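Long-range contacts in maltose/maltodextrin-binding protein (Thermus thermophilus, PDB 2GH9), which binds maltotriose and, as a periplasmic maltose/maltodextrin-binding protein, probably delivers such sugars to a membrane transport system for uptake: residues A[262-267]-A[331-336]; A[16-20]-A[295-299]; A[134-139]-A[205-209]; A[192-197]-A[363-367]. All blocks are in the same frame, centred on the assembly; numbering follows the deposited sequence.

Contact 1: residues A[262-267]-A[331-336]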
loop_
_atom_site.group_PDB
_atom_site.type_symbol
_atom_site.label_atom_id
_atom_site.label_comp_id
_atom_site.label_asym_id
_atom_site.label_seq_id
_atom_site.Cartn_x
_atom_site.Cartn_y
_atom_site.Cartn_z
ATOM N N TRP A 262 -7.440 -11.880 -10.480
ATOM C CA TRP A 262 -6.740 -10.721 -9.971
ATOM C C TRP A 262 -6.780 -10.725 -8.422
ATOM O O TRP A 262 -7.819 -10.983 -7.828
ATOM C CB TRP A 262 -7.347 -9.438 -10.504
ATOM C CG TRP A 262 -6.738 -8.184 -9.909
ATOM C CD1 TRP A 262 -5.636 -7.517 -10.363
ATOM C CD2 TRP A 262 -7.237 -7.413 -8.800
ATOM N NE1 TRP A 262 -5.393 -6.420 -9.590
ATOM C CE2 TRP A 262 -6.348 -6.332 -8.615
ATOM C CE3 TRP A 262 -8.321 -7.557 -7.917
ATOM C CZ2 TRP A 262 -6.531 -5.374 -7.610
ATOM C CZ3 TRP A 262 -8.488 -6.607 -6.891
ATOM C CH2 TRP A 262 -7.611 -5.530 -6.762
ATOM N N GLY A 263 -5.648 -10.427 -7.795
ATOM C CA GLY A 263 -5.588 -10.235 -6.344
ATOM C C GLY A 263 -4.429 -9.325 -5.973
ATOM O O GLY A 263 -3.277 -9.612 -6.325
ATOM N N PRO A 264 -4.708 -8.241 -5.240
ATOM C CA PRO A 264 -3.658 -7.268 -4.899
ATOM C C PRO A 264 -2.843 -7.650 -3.656
ATOM O O PRO A 264 -3.255 -8.529 -2.917
ATOM C CB PRO A 264 -4.475 -6.002 -4.592
ATOM C CG PRO A 264 -5.726 -6.573 -3.922
ATOM C CD PRO A 264 -6.021 -7.853 -4.674
ATOM N N PHE A 265 -1.723 -6.953 -3.425
ATOM C CA PHE A 265 -1.079 -6.946 -2.120
ATOM C C PHE A 265 -2.011 -6.362 -1.052
ATOM O O PHE A 265 -2.729 -5.398 -1.300
ATOM C CB PHE A 265 0.200 -6.093 -2.112
ATOM C CG PHE A 265 1.419 -6.750 -2.716
ATOM C CD1 PHE A 265 1.829 -8.014 -2.312
ATOM C CD2 PHE A 265 2.207 -6.051 -3.629
ATOM C CE1 PHE A 265 2.987 -8.594 -2.821
ATOM C CE2 PHE A 265 3.382 -6.621 -4.143
ATOM C CZ PHE A 265 3.762 -7.903 -3.740
ATOM N N LEU A 266 -1.983 -6.964 0.132
ATOM C CA LEU A 266 -2.538 -6.384 1.338
ATOM C C LEU A 266 -1.370 -5.729 2.044
ATOM O O LEU A 266 -0.266 -6.291 2.123
ATOM C CB LEU A 266 -3.228 -7.443 2.212
ATOM C CG LEU A 266 -4.290 -8.267 1.463
ATOM C CD1 LEU A 266 -4.796 -9.454 2.277
ATOM C CD2 LEU A 266 -5.469 -7.398 1.019
ATOM N N GLY A 267 -1.587 -4.499 2.463
ATOM C CA GLY A 267 -0.582 -3.740 3.163
ATOM C C GLY A 267 -1.153 -3.404 4.510
ATOM O O GLY A 267 -2.330 -3.106 4.617
ATOM N N LEU A 331 -9.220 -11.473 -1.771
ATOM C CA LEU A 331 -8.582 -11.840 -3.040
ATOM C C LEU A 331 -7.047 -11.733 -3.009
ATOM O O LEU A 331 -6.355 -12.329 -3.839
ATOM C CB LEU A 331 -9.120 -10.960 -4.151
ATOM C CG LEU A 331 -10.630 -10.866 -4.300
ATOM C CD1 LEU A 331 -10.951 -9.882 -5.407
ATOM C CD2 LEU A 331 -11.292 -12.245 -4.523
ATOM N N GLY A 332 -6.527 -11.001 -2.022
ATOM C CA GLY A 332 -5.138 -10.583 -2.002
ATOM C C GLY A 332 -4.194 -11.453 -1.185
ATOM O O GLY A 332 -4.598 -12.472 -0.636
ATOM N N ALA A 333 -2.930 -11.037 -1.143
ATOM C CA ALA A 333 -1.904 -11.642 -0.302
ATOM C C ALA A 333 -1.137 -10.530 0.403
ATOM O O ALA A 333 -0.795 -9.535 -0.237
ATOM C CB ALA A 333 -0.959 -12.460 -1.150
ATOM N N PRO A 334 -0.817 -10.702 1.709
ATOM C CA PRO A 334 0.028 -9.698 2.355
ATOM C C PRO A 334 1.405 -9.603 1.714
ATOM O O PRO A 334 2.004 -10.629 1.363
ATOM C CB PRO A 334 0.173 -10.190 3.813
ATOM C CG PRO A 334 -0.802 -11.262 4.003
ATOM C CD PRO A 334 -1.171 -11.802 2.625
ATOM N N MET A 335 1.909 -8.381 1.575
ATOM C CA MET A 335 3.301 -8.177 1.255
ATOM C C MET A 335 4.192 -8.976 2.225
ATOM O O MET A 335 3.857 -9.122 3.409
ATOM C CB MET A 335 3.668 -6.700 1.358
ATOM C CG MET A 335 3.190 -5.891 0.198
ATOM S SD MET A 335 3.770 -4.238 0.244
ATOM C CE MET A 335 2.840 -3.541 1.626
ATOM N N PRO A 336 5.348 -9.467 1.729
ATOM C CA PRO A 336 6.327 -9.999 2.648
ATOM C C PRO A 336 6.929 -8.868 3.473
ATOM O O PRO A 336 7.107 -7.741 2.956
ATOM C CB PRO A 336 7.417 -10.582 1.731
ATOM C CG PRO A 336 6.831 -10.655 0.383
ATOM C CD PRO A 336 5.826 -9.517 0.342
HETATM O O HOH W 1 -7.236 -13.779 -5.962
#

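Contact 2: residues A[16-20]-A[295-299]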
loop_
_atom_site.group_PDB
_atom_site.type_symbol
_atom_site.label_atom_id
_atom_site.label_comp_id
_atom_site.label_asym_id
_atom_site.label_seq_id
_atom_site.Cartn_x
_atom_site.Cartn_y
_atom_site.Cartn_z
ATOM N N TRP A 16 -6.359 14.917 10.560
ATOM C CA TRP A 16 -6.582 14.032 11.720
ATOM C C TRP A 16 -5.329 13.897 12.602
ATOM O O TRP A 16 -5.398 14.040 13.832
ATOM C CB TRP A 16 -7.048 12.646 11.238
ATOM C CG TRP A 16 -7.093 11.532 12.276
ATOM C CD1 TRP A 16 -8.163 11.156 13.021
ATOM C CD2 TRP A 16 -6.035 10.629 12.622
ATOM N NE1 TRP A 16 -7.853 10.079 13.797
ATOM C CE2 TRP A 16 -6.549 9.737 13.584
ATOM C CE3 TRP A 16 -4.711 10.482 12.208
ATOM C CZ2 TRP A 16 -5.779 8.731 14.152
ATOM C CZ3 TRP A 16 -3.953 9.469 12.764
ATOM C CH2 TRP A 16 -4.492 8.612 13.725
ATOM N N LEU A 17 -4.188 13.618 11.974
ATOM C CA LEU A 17 -2.944 13.447 12.711
ATOM C C LEU A 17 -2.537 14.729 13.471
ATOM O O LEU A 17 -2.068 14.653 14.622
ATOM C CB LEU A 17 -1.805 12.987 11.777
ATOM C CG LEU A 17 -0.454 12.752 12.465
ATOM C CD1 LEU A 17 -0.635 11.937 13.735
ATOM C CD2 LEU A 17 0.589 12.115 11.538
ATOM N N LYS A 18 -2.719 15.883 12.828
ATOM C CA LYS A 18 -2.408 17.179 13.446
ATOM C C LYS A 18 -3.307 17.432 14.663
ATOM O O LYS A 18 -2.824 17.923 15.687
ATOM C CB LYS A 18 -2.534 18.334 12.429
ATOM C CG LYS A 18 -1.421 18.380 11.393
ATOM C CD LYS A 18 -1.334 19.768 10.727
ATOM C CE LYS A 18 -0.215 19.873 9.734
ATOM N NZ LYS A 18 1.127 19.642 10.366
ATOM N N GLU A 19 -4.590 17.082 14.534
ATOM C CA GLU A 19 -5.562 17.198 15.621
ATOM C C GLU A 19 -5.190 16.311 16.798
ATOM O O GLU A 19 -5.236 16.760 17.949
ATOM C CB GLU A 19 -6.984 16.824 15.174
ATOM C CG GLU A 19 -8.019 16.917 16.326
ATOM C CD GLU A 19 -9.369 16.324 16.015
ATOM O OE1 GLU A 19 -9.641 15.973 14.840
ATOM O OE2 GLU A 19 -10.175 16.205 16.975
ATOM N N GLN A 20 -4.857 15.047 16.517
ATOM C CA GLN A 20 -4.444 14.138 17.587
ATOM C C GLN A 20 -3.184 14.646 18.296
ATOM O O GLN A 20 -3.013 14.435 19.505
ATOM C CB GLN A 20 -4.235 12.700 17.069
ATOM C CG GLN A 20 -5.402 12.085 16.284
ATOM C CD GLN A 20 -6.783 12.641 16.660
ATOM O OE1 GLN A 20 -7.521 13.157 15.806
ATOM N NE2 GLN A 20 -7.131 12.537 17.934
ATOM N N ASN A 295 -10.211 6.338 17.466
ATOM C CA ASN A 295 -9.316 7.035 16.543
ATOM C C ASN A 295 -9.141 6.305 15.197
ATOM O O ASN A 295 -9.072 6.944 14.154
ATOM C CB ASN A 295 -7.972 7.340 17.191
ATOM C CG ASN A 295 -7.851 8.788 17.599
ATOM O OD1 ASN A 295 -8.465 9.667 16.990
ATOM N ND2 ASN A 295 -7.063 9.050 18.604
ATOM N N LEU A 296 -9.089 4.978 15.230
ATOM C CA LEU A 296 -9.043 4.202 13.997
ATOM C C LEU A 296 -10.282 4.449 13.126
ATOM O O LEU A 296 -10.151 4.596 11.901
ATOM C CB LEU A 296 -8.895 2.720 14.295
ATOM C CG LEU A 296 -7.571 2.281 14.920
ATOM C CD1 LEU A 296 -7.604 0.796 15.122
ATOM C CD2 LEU A 296 -6.346 2.687 14.096
ATOM N N VAL A 297 -11.458 4.526 13.765
ATOM C CA VAL A 297 -12.717 4.810 13.080
ATOM C C VAL A 297 -12.685 6.219 12.505
ATOM O O VAL A 297 -13.018 6.408 11.345
ATOM C CB VAL A 297 -13.997 4.619 13.990
ATOM C CG1 VAL A 297 -15.232 5.221 13.320
ATOM C CG2 VAL A 297 -14.268 3.162 14.271
ATOM N N ALA A 298 -12.251 7.189 13.308
ATOM C CA ALA A 298 -12.120 8.570 12.867
ATOM C C ALA A 298 -11.223 8.684 11.638
ATOM O O ALA A 298 -11.574 9.335 10.654
ATOM C CB ALA A 298 -11.563 9.422 13.995
ATOM N N PHE A 299 -10.078 8.016 11.682
ATOM C CA PHE A 299 -9.172 8.041 10.544
ATOM C C PHE A 299 -9.857 7.478 9.293
ATOM O O PHE A 299 -9.714 8.037 8.229
ATOM C CB PHE A 299 -7.889 7.271 10.881
ATOM C CG PHE A 299 -6.761 7.475 9.896
ATOM C CD1 PHE A 299 -6.093 8.693 9.822
ATOM C CD2 PHE A 299 -6.343 6.440 9.069
ATOM C CE1 PHE A 299 -5.038 8.877 8.957
ATOM C CE2 PHE A 299 -5.246 6.622 8.178
ATOM C CZ PHE A 299 -4.596 7.819 8.133
#

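Contact 3: residues A[134-139]-A[205-209]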
loop_
_atom_site.group_PDB
_atom_site.type_symbol
_atom_site.label_atom_id
_atom_site.label_comp_id
_atom_site.label_asym_id
_atom_site.label_seq_id
_atom_site.Cartn_x
_atom_site.Cartn_y
_atom_site.Cartn_z
ATOM N N PHE A 134 -15.286 -4.016 -19.020
ATOM C CA PHE A 134 -14.382 -2.969 -18.542
ATOM C C PHE A 134 -13.631 -2.340 -19.694
ATOM O O PHE A 134 -13.567 -1.125 -19.795
ATOM C CB PHE A 134 -13.369 -3.549 -17.536
ATOM C CG PHE A 134 -12.146 -2.674 -17.319
ATOM C CD1 PHE A 134 -12.193 -1.588 -16.443
ATOM C CD2 PHE A 134 -10.947 -2.962 -17.963
ATOM C CE1 PHE A 134 -11.079 -0.788 -16.248
ATOM C CE2 PHE A 134 -9.835 -2.179 -17.759
ATOM C CZ PHE A 134 -9.903 -1.085 -16.894
ATOM N N LEU A 135 -13.044 -3.191 -20.535
ATOM C CA LEU A 135 -12.284 -2.756 -21.685
ATOM C C LEU A 135 -13.111 -1.876 -22.602
ATOM O O LEU A 135 -12.673 -0.785 -22.970
ATOM C CB LEU A 135 -11.719 -3.952 -22.459
ATOM C CG LEU A 135 -10.851 -3.619 -23.677
ATOM C CD1 LEU A 135 -9.714 -2.644 -23.329
ATOM C CD2 LEU A 135 -10.317 -4.925 -24.296
ATOM N N ALA A 136 -14.309 -2.341 -22.938
ATOM C CA ALA A 136 -15.215 -1.608 -23.832
ATOM C C ALA A 136 -15.593 -0.237 -23.260
ATOM O O ALA A 136 -15.556 0.772 -23.968
ATOM C CB ALA A 136 -16.468 -2.430 -24.108
ATOM N N LEU A 137 -15.928 -0.216 -21.972
ATOM C CA LEU A 137 -16.233 1.014 -21.247
ATOM C C LEU A 137 -15.050 1.988 -21.187
ATOM O O LEU A 137 -15.214 3.176 -21.472
ATOM C CB LEU A 137 -16.683 0.673 -19.833
ATOM C CG LEU A 137 -17.156 1.772 -18.888
ATOM C CD1 LEU A 137 -18.355 2.512 -19.481
ATOM C CD2 LEU A 137 -17.499 1.171 -17.509
ATOM N N ALA A 138 -13.872 1.492 -20.802
ATOM C CA ALA A 138 -12.700 2.338 -20.623
ATOM C C ALA A 138 -12.302 3.011 -21.938
ATOM O O ALA A 138 -11.935 4.179 -21.957
ATOM C CB ALA A 138 -11.515 1.523 -20.053
ATOM N N GLN A 139 -12.357 2.252 -23.030
ATOM C CA GLN A 139 -12.023 2.789 -24.352
ATOM C C GLN A 139 -13.060 3.827 -24.796
ATOM O O GLN A 139 -12.691 4.870 -25.357
ATOM C CB GLN A 139 -11.897 1.665 -25.390
ATOM C CG GLN A 139 -10.557 0.888 -25.291
ATOM C CD GLN A 139 -10.542 -0.378 -26.118
ATOM O OE1 GLN A 139 -11.590 -0.929 -26.447
ATOM N NE2 GLN A 139 -9.357 -0.865 -26.428
ATOM N N LYS A 205 -1.806 -1.814 -27.084
ATOM C CA LYS A 205 -2.876 -2.546 -27.752
ATOM C C LYS A 205 -4.204 -1.928 -27.406
ATOM O O LYS A 205 -4.984 -1.583 -28.289
ATOM C CB LYS A 205 -2.899 -4.021 -27.355
ATOM C CG LYS A 205 -4.021 -4.791 -28.056
ATOM C CD LYS A 205 -4.244 -6.171 -27.498
ATOM C CE LYS A 205 -3.053 -7.082 -27.711
ATOM N NZ LYS A 205 -3.470 -8.511 -27.459
ATOM N N TYR A 206 -4.478 -1.830 -26.106
ATOM C CA TYR A 206 -5.765 -1.355 -25.639
ATOM C C TYR A 206 -5.822 0.163 -25.575
ATOM O O TYR A 206 -6.905 0.723 -25.501
ATOM C CB TYR A 206 -6.130 -1.976 -24.269
ATOM C CG TYR A 206 -5.992 -3.491 -24.199
ATOM C CD1 TYR A 206 -6.768 -4.330 -25.010
ATOM C CD2 TYR A 206 -5.103 -4.084 -23.313
ATOM C CE1 TYR A 206 -6.659 -5.723 -24.929
ATOM C CE2 TYR A 206 -4.969 -5.467 -23.240
ATOM C CZ TYR A 206 -5.748 -6.279 -24.046
ATOM O OH TYR A 206 -5.575 -7.631 -23.966
ATOM N N ASN A 207 -4.657 0.819 -25.612
ATOM C CA ASN A 207 -4.557 2.287 -25.671
ATOM C C ASN A 207 -5.296 2.977 -24.512
ATOM O O ASN A 207 -6.103 3.900 -24.724
ATOM C CB ASN A 207 -5.034 2.816 -27.040
ATOM C CG ASN A 207 -4.674 4.287 -27.257
ATOM O OD1 ASN A 207 -3.551 4.725 -26.958
ATOM N ND2 ASN A 207 -5.630 5.056 -27.761
ATOM N N LEU A 208 -5.019 2.514 -23.285
ATOM C CA LEU A 208 -5.700 3.034 -22.101
ATOM C C LEU A 208 -4.808 3.971 -21.281
ATOM O O LEU A 208 -5.271 5.022 -20.799
ATOM C CB LEU A 208 -6.232 1.881 -21.227
ATOM C CG LEU A 208 -7.416 1.080 -21.784
ATOM C CD1 LEU A 208 -7.915 0.043 -20.781
ATOM C CD2 LEU A 208 -8.551 2.006 -22.168
ATOM N N VAL A 209 -3.532 3.603 -21.154
ATOM C CA VAL A 209 -2.596 4.309 -20.295
ATOM C C VAL A 209 -1.398 4.795 -21.107
ATOM O O VAL A 209 -0.471 4.045 -21.344
ATOM C CB VAL A 209 -2.127 3.411 -19.119
ATOM C CG1 VAL A 209 -1.357 4.250 -18.107
ATOM C CG2 VAL A 209 -3.357 2.710 -18.450
#

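Contact 4: residues A[192-197]-A[363-367]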
loop_
_atom_site.group_PDB
_atom_site.type_symbol
_atom_site.label_atom_id
_atom_site.label_comp_id
_atom_site.label_asym_id
_atom_site.label_seq_id
_atom_site.Cartn_x
_atom_site.Cartn_y
_atom_site.Cartn_z
ATOM N N GLY A 192 5.993 -13.676 -15.111
ATOM C CA GLY A 192 6.515 -12.337 -15.313
ATOM C C GLY A 192 6.386 -11.855 -16.744
ATOM O O GLY A 192 6.006 -10.718 -16.995
ATOM N N GLU A 193 6.701 -12.738 -17.686
ATOM C CA GLU A 193 6.569 -12.415 -19.109
ATOM C C GLU A 193 5.113 -12.095 -19.478
ATOM O O GLU A 193 4.839 -11.116 -20.169
ATOM C CB GLU A 193 7.092 -13.575 -19.957
ATOM C CG GLU A 193 8.594 -13.804 -19.822
ATOM C CD GLU A 193 9.067 -15.121 -20.482
ATOM O OE1 GLU A 193 8.460 -15.531 -21.488
ATOM O OE2 GLU A 193 10.042 -15.740 -19.979
ATOM N N LYS A 194 4.176 -12.905 -18.993
ATOM C CA LYS A 194 2.758 -12.675 -19.301
ATOM C C LYS A 194 2.211 -11.406 -18.629
ATOM O O LYS A 194 1.422 -10.673 -19.234
ATOM C CB LYS A 194 1.919 -13.885 -18.923
ATOM C CG LYS A 194 2.206 -15.150 -19.749
ATOM C CD LYS A 194 1.827 -16.402 -18.957
ATOM C CE LYS A 194 2.011 -17.689 -19.733
ATOM N NZ LYS A 194 2.065 -18.890 -18.832
ATOM N N ALA A 195 2.617 -11.160 -17.378
ATOM C CA ALA A 195 2.223 -9.948 -16.675
ATOM C C ALA A 195 2.714 -8.728 -17.426
ATOM O O ALA A 195 1.950 -7.800 -17.676
ATOM C CB ALA A 195 2.764 -9.932 -15.247
ATOM N N LEU A 196 3.992 -8.731 -17.795
ATOM C CA LEU A 196 4.582 -7.571 -18.476
ATOM C C LEU A 196 3.990 -7.314 -19.868
ATOM O O LEU A 196 3.835 -6.155 -20.266
ATOM C CB LEU A 196 6.098 -7.716 -18.598
ATOM C CG LEU A 196 6.925 -7.602 -17.322
ATOM C CD1 LEU A 196 8.423 -7.568 -17.702
ATOM C CD2 LEU A 196 6.507 -6.365 -16.530
ATOM N N GLN A 197 3.648 -8.376 -20.591
ATOM C CA GLN A 197 2.933 -8.220 -21.883
ATOM C C GLN A 197 1.526 -7.609 -21.726
ATOM O O GLN A 197 1.137 -6.698 -22.463
ATOM C CB GLN A 197 2.838 -9.572 -22.592
ATOM C CG GLN A 197 2.423 -9.473 -24.068
ATOM C CD GLN A 197 3.323 -8.533 -24.883
ATOM O OE1 GLN A 197 4.525 -8.755 -24.999
ATOM N NE2 GLN A 197 2.745 -7.478 -25.414
ATOM N N VAL A 363 10.339 -8.750 -23.547
ATOM C CA VAL A 363 9.769 -9.118 -22.252
ATOM C C VAL A 363 10.497 -10.316 -21.621
ATOM O O VAL A 363 10.747 -10.344 -20.414
ATOM C CB VAL A 363 8.264 -9.432 -22.413
ATOM C CG1 VAL A 363 7.769 -10.208 -21.263
ATOM C CG2 VAL A 363 7.463 -8.141 -22.596
ATOM N N LYS A 364 10.840 -11.300 -22.451
ATOM C CA LYS A 364 11.600 -12.481 -22.023
ATOM C C LYS A 364 12.941 -12.126 -21.355
ATOM O O LYS A 364 13.272 -12.657 -20.296
ATOM C CB LYS A 364 11.853 -13.391 -23.241
ATOM C CG LYS A 364 12.445 -14.773 -22.936
ATOM C CD LYS A 364 11.412 -15.901 -23.108
ATOM C CE LYS A 364 12.065 -17.184 -23.583
ATOM N NZ LYS A 364 13.219 -17.596 -22.734
ATOM N N LYS A 365 13.707 -11.243 -21.979
ATOM C CA LYS A 365 15.038 -10.862 -21.464
ATOM C C LYS A 365 14.943 -9.892 -20.285
ATOM O O LYS A 365 15.720 -9.997 -19.329
ATOM C CB LYS A 365 15.900 -10.237 -22.562
ATOM C CG LYS A 365 16.416 -11.247 -23.590
ATOM C CD LYS A 365 17.371 -10.593 -24.606
ATOM C CE LYS A 365 17.844 -11.609 -25.661
ATOM N NZ LYS A 365 18.515 -10.951 -26.843
ATOM N N ILE A 366 14.007 -8.946 -20.379
ATOM C CA ILE A 366 13.710 -8.008 -19.284
ATOM C C ILE A 366 13.446 -8.789 -17.999
ATOM O O ILE A 366 14.056 -8.507 -16.963
ATOM C CB ILE A 366 12.515 -7.072 -19.626
ATOM C CG1 ILE A 366 12.938 -6.053 -20.688
ATOM C CG2 ILE A 366 12.012 -6.339 -18.358
ATOM C CD1 ILE A 366 11.845 -5.165 -21.204
ATOM N N VAL A 367 12.573 -9.793 -18.077
ATOM C CA VAL A 367 12.274 -10.630 -16.911
ATOM C C VAL A 367 13.508 -11.417 -16.444
ATOM O O VAL A 367 13.744 -11.564 -15.232
ATOM C CB VAL A 367 11.090 -11.596 -17.190
ATOM C CG1 VAL A 367 10.876 -12.546 -16.016
ATOM C CG2 VAL A 367 9.813 -10.807 -17.491
#

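Contact 1: residues A[262-267]-A[331-336]
Two parallel strands, the start of 265-273 and the short 333-334, pair here within the mixed sheet beside the sugar pocket of this periplasmic binding protein fold. The backbone bonds alternate: Ala-333 N to Pro-264 O (3.1 Å), Leu-266 N to Ala-333 O (2.9 Å) and Met-335 N to Leu-266 O (3.1 Å). Proline suits position 264, where a carbonyl is needed but no amide donor. On one face, Phe-265 in the m rotamer (chi1 -79°) places its ring face against Met-335 CG. The flexible methionine, folded m, t, m, lays CG 3.8 Å from the centroid of the Phe-265 ring, over the face, and carries SD past it in a Met-aromatic contact while also touching bound glucose. The other face holds Leu-266 (m, t), whose CD1 comes 4.3 Å from Pro-334 CD. Before the strand, Trp-262 (chi1 t) brings CE3 to 4.3 Å from CD1 of Leu-331. Gly-263 and Gly-332 let the chains close in, since a beta carbon would strike Leu-331 O or Pro-264 O respectively. Phe-265 also stacks on Phe-160. Beside Leu-331, a water donates to Leu-331 O at 2.7 Å and, weakly, to Trp-262 O at 3.4 Å.

Contact 2: residues A[16-20]-A[295-299]
Trp-16 loses about 103 Å² to the other helix, and Asn-295 and Phe-299 lose about 55 Å² each. Helices 11-26 and 293-302 run roughly antiparallel here, their local axes 147° apart in direction and 11.3 Å apart at closest, a distance spanned by the Trp-16 indole. Phe-299 meets it edge-to-face: its ring edge points at the six-membered ring of Trp-16, with centroids 4.6 Å apart and planes at 59°, while its CB sits 4.1 Å from the centroid of the five-membered ring as a CH-pi contact. The small Ala-298 leaves room at the indole edge, with CB 3.9 Å from Trp-16 CD1. Leu-17 packs on Val-5 of strand 3-7 and Phe-299 stacks on Phe-111, so the contact joins two helices flanking the mixed sheet. Asn-295 offers OD1 to Trp-16 NE1 in a weak 3.3 Å hydrogen bond, and its ND2 is bonded to Thr-289 O. Most of the buried area is aromatic or apolar, so the contact is chiefly hydrophobic, with one weak polar link.

Contact 3: residues A[134-139]-A[205-209]
Leu-208 is the apolar centre, giving up about 79 Å² to helix 131-141. Its side chain (m, t) reaches the helix face on which Phe-134, Leu-135 and Ala-138 lie: CD2 rests 3.7 Å from Ala-138 CB, and CD1 comes 4.1 Å from Leu-135 CD1 and 4.2 Å from Phe-134 CE2. Alanine suits position 138 because its small methyl, pointing at the loop, leaves a hollow for the branched leucine. Next to this centre, Leu-135 CD2 touches Tyr-206 CD1 at 3.7 Å, so that the aromatic ring extends the apolar patch toward the surface. Gln-139 serves both regions. Its CG lies 3.9 Å from Leu-208 CD2, and its long, extended chain carries NE2 to Tyr-206 O, a nearly straight 3.1 Å hydrogen bond (176° at the hydrogen). An amide is well chosen for this rim, since it can donate to the backbone carbonyl of Tyr-206 in the turn after helix 189-204. The exposed Asn-207 takes positive phi, which asparagine tolerates well, as the chain leaves the helix; the end of Leu-208 then reaches helix 131-141. Backbone hydrogen bonds of Leu-208 and Val-209 with Leu-202 tie this turn to helix 189-204. Phe-134 meets Phe-149 and Phe-252 edge-to-face, Tyr-206 meets Trp-131 in the same manner, and Ala-138 touches Met-229 of strand 227-232, so helix 131-141 packs on the four-stranded sheet with the turn at 205-209 alongside.

Contact 4: residues A[192-197]-A[363-367]
Val-363 and Val-367, one helical turn apart, form a ridge on helix 363-378 that presses into helix 189-204. Val-363, the first bump, settles among Glu-193, Leu-196 and Gln-197: its CG1 lies 3.3 Å from Glu-193 O and 4.0 Å from Leu-196 CB, its CG2 3.8 Å from Gln-197 OE1. Gln-197 NE2 is hydrogen-bonded to Asp-201 OD1. Val-367 fills the next hollow, at Gly-192. With no side chain there, CG2 of Val-367 comes within 3.7 Å of Gly-192 C; a beta carbon on Gly-192 would crowd Val-367 CG1. Leu-196 adds its own bump, bringing CD1 to 3.5 Å from Val-367 CG2 and 3.8 Å from Ile-366 CG2. Compact beta-branched valines fit such shallow hollows, which suits local axes 9.0 Å apart. At the rim, Glu-193 OE1 rests 3.4 Å from Lys-364 CD, but the charged ends stop short of a salt bridge. The 120° signed crossing angle and the four-residue spacing of Val-363 and Val-367 are consistent with ridges-into-grooves packing of the i±4 class.

How the contacts relate
The four contacts do not touch one another, and they differ in their distance from the bound sugar. Contact 1 is the one at the pocket: its Met-335 side chain is about 4 Å from a glucose unit, while Phe-299 of contact 2 is about 8 Å and Leu-196 of contact 4 about 13 Å from glucose. Contacts 2 and 4 lie on opposite sides of the chain's centre, with centres about 42 Å apart, consistent with the two-lobed shape of periplasmic binding proteins. Contacts 3 and 4 approach within about 6 Å at their nearest atoms, since helix 189-204 joins 192-197 to the turn at 205-209. Along the chain, contact 1 is nested inside the loop closed by contact 4.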